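Side-chain contact in nitrate regulatory protein (Klebsiella oxytoca, PDB 4AKK), which senses nitrate and nitrite and, in response, binds the nasF operon leader RNA to let transcription pass its terminator: residues 63-68 with 103-108. Residues are numbered along the deposited sequence; the frame is centred on the assembly and turned at random.
With EDO (1,2-ethanediol), chain E.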
loop_
_atom_site.group_PDB
_atom_site.type_symbol
_atom_site.label_atom_id
_atom_site.label_comp_id
_atom_site.label_asym_id
_atom_site.label_seq_id
_atom_site.Cartn_x
_atom_site.Cartn_y
_atom_site.Cartn_z
ATOM N N ALA A 63 -17.900 12.792 -7.033
ATOM C CA ALA A 63 -16.675 13.261 -6.393
ATOM C C ALA A 63 -16.741 14.757 -6.076
ATOM O O ALA A 63 -16.326 15.189 -5.007
ATOM C CB ALA A 63 -15.476 12.955 -7.260
ATOM N N GLY A 64 -17.267 15.539 -7.012
ATOM C CA GLY A 64 -17.409 16.965 -6.815
ATOM C C GLY A 64 -18.393 17.335 -5.719
ATOM O O GLY A 64 -18.138 18.254 -4.944
ATOM N N GLN A 65 -19.522 16.631 -5.665
ATOM C CA GLN A 65 -20.511 16.842 -4.611
ATOM C C GLN A 65 -20.002 16.404 -3.236
ATOM O O GLN A 65 -20.351 17.005 -2.223
ATOM C CB GLN A 65 -21.831 16.137 -4.939
ATOM C CG GLN A 65 -22.548 16.739 -6.154
ATOM C CD GLN A 65 -22.693 18.263 -6.061
ATOM O OE1 GLN A 65 -23.078 18.744 -4.890
ATOM N NE2 GLN A 65 -22.448 18.989 -7.024
ATOM N N ILE A 66 -19.177 15.366 -3.199
ATOM C CA ILE A 66 -18.589 14.932 -1.933
ATOM C C ILE A 66 -17.657 16.025 -1.433
ATOM O O ILE A 66 -17.713 16.424 -0.270
ATOM C CB ILE A 66 -17.833 13.599 -2.082
ATOM C CG1 ILE A 66 -18.835 12.441 -2.158
ATOM C CG2 ILE A 66 -16.844 13.406 -0.920
ATOM C CD1 ILE A 66 -18.272 11.178 -2.751
ATOM N N SER A 67 -16.821 16.526 -2.339
ATOM C CA SER A 67 -15.903 17.604 -2.020
ATOM C C SER A 67 -16.616 18.826 -1.449
ATOM O O SER A 67 -16.152 19.428 -0.478
ATOM C CB SER A 67 -15.129 18.016 -3.263
ATOM O OG SER A 67 -14.318 19.145 -2.988
ATOM N N ALA A 68 -17.734 19.197 -2.065
ATOM C CA ALA A 68 -18.466 20.389 -1.651
ATOM C C ALA A 68 -19.125 20.187 -0.294
ATOM O O ALA A 68 -19.099 21.075 0.558
ATOM C CB ALA A 68 -19.513 20.767 -2.698
ATOM N N ASP A 103 -26.970 21.589 4.465
ATOM C CA ASP A 103 -28.249 20.983 4.102
ATOM C C ASP A 103 -28.492 21.101 2.597
ATOM O O ASP A 103 -29.008 20.182 1.961
ATOM C CB ASP A 103 -29.381 21.655 4.878
ATOM C CG ASP A 103 -29.351 21.318 6.352
ATOM O OD1 ASP A 103 -28.617 20.376 6.730
ATOM O OD2 ASP A 103 -30.065 21.984 7.131
ATOM N N GLU A 104 -28.112 22.246 2.046
ATOM C CA GLU A 104 -28.169 22.483 0.609
ATOM C C GLU A 104 -27.280 21.508 -0.163
ATOM O O GLU A 104 -27.692 20.966 -1.194
ATOM C CB GLU A 104 -27.769 23.927 0.311
ATOM C CG GLU A 104 -27.322 24.204 -1.117
ATOM C CD GLU A 104 -26.985 25.670 -1.328
ATOM O OE1 GLU A 104 -27.600 26.515 -0.644
ATOM O OE2 GLU A 104 -26.106 25.977 -2.165
ATOM N N GLN A 105 -26.066 21.275 0.330
ATOM C CA GLN A 105 -25.175 20.323 -0.333
ATOM C C GLN A 105 -25.607 18.864 -0.137
ATOM O O GLN A 105 -25.386 18.027 -1.007
ATOM C CB GLN A 105 -23.721 20.515 0.115
ATOM C CG GLN A 105 -23.137 21.872 -0.253
ATOM C CD GLN A 105 -23.233 22.173 -1.740
ATOM O OE1 GLN A 105 -23.321 21.262 -2.569
ATOM N NE2 GLN A 105 -23.218 23.457 -2.086
ATOM N N LEU A 106 -26.211 18.556 1.006
ATOM C CA LEU A 106 -26.692 17.201 1.266
ATOM C C LEU A 106 -27.680 16.770 0.191
ATOM O O LEU A 106 -27.640 15.641 -0.307
ATOM C CB LEU A 106 -27.365 17.126 2.636
ATOM C CG LEU A 106 -26.481 16.736 3.821
ATOM C CD1 LEU A 106 -27.265 16.824 5.140
ATOM C CD2 LEU A 106 -25.891 15.345 3.615
ATOM N N THR A 107 -28.587 17.679 -0.138
ATOM C CA THR A 107 -29.545 17.469 -1.209
ATOM C C THR A 107 -28.846 17.130 -2.518
ATOM O O THR A 107 -29.205 16.166 -3.187
ATOM C CB THR A 107 -30.388 18.735 -1.418
ATOM O OG1 THR A 107 -31.052 19.056 -0.193
ATOM C CG2 THR A 107 -31.417 18.533 -2.530
ATOM N N ARG A 108 -27.856 17.938 -2.885
ATOM C CA ARG A 108 -27.100 17.700 -4.105
ATOM C C ARG A 108 -26.326 16.379 -4.032
ATOM O O ARG A 108 -26.216 15.664 -5.026
ATOM C CB ARG A 108 -26.130 18.848 -4.361
ATOM C CG ARG A 108 -26.790 20.189 -4.721
ATOM C CD ARG A 108 -25.767 21.320 -4.637
ATOM N NE ARG A 108 -26.176 22.522 -5.358
ATOM C CZ ARG A 108 -25.784 22.815 -6.597
ATOM N NH1 ARG A 108 -24.974 21.991 -7.254
ATOM N NH2 ARG A 108 -26.202 23.931 -7.182
HETATM C C1 EDO E . -29.611 17.515 8.521
HETATM O O1 EDO E . -29.646 17.880 7.134
HETATM C C2 EDO E . -29.862 16.018 8.692
HETATM O O2 EDO E . -30.248 15.750 10.052
HETATM O O HOH W 1 -22.800 18.568 -2.504
#
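Gln105 OE1 and Gln65 OE1 meet through one water, which sits 2.7 Å from Gln105 OE1. Its distance to Gln65 OE1, 2.4 Å, is too short to trust in detail, and the backbone carbonyl oxygens of both glutamines also lie near it, more acceptors than two protons can serve if the Gln65 labels are right. The two side-chain oxygens themselves, Gln65 OE1 and Gln105 OE1, are 3.4 Å apart; both are acceptors as modelled, though the Gln65 bond lengths leave it doubtful which end of that amide is O and which is N. Both glutamine chains fold at chi2 (-50° in Gln65, -55° in Gln105); the side chains cross at about a right angle, while their amide planes are 22° apart, nearly coplanar. Around this polar spot the contacts are carbon against oxygen: Gln65 OE1 lies 3.1 Å from Arg108 CB, and Ala68 CB rests 3.8 Å from Gln105 OE1. Gln65 NE2, as modelled, lies in the plane of the Arg108 guanidinium at its edge, 3.9 Å from Arg108 NH1, too far for a hydrogen bond. The two helical segments run antiparallel in the all-helical NIT nitrate-sensing domain, their axes 9.2 Å apart. Ser67 OG is hydrogen-bonded to Glu297 and Arg294 of helix 277-312, while Asp103 OD1 pairs with Arg142 and accepts a hydrogen bond from a 1,2-ethanediol, probably from the crystallisation liquor. Gln105 also packs on Leu69 and Met72 of helix 56-85. With no direct side-chain hydrogen bond between the segments, this surface seam consists of close packing and a probable water bridge.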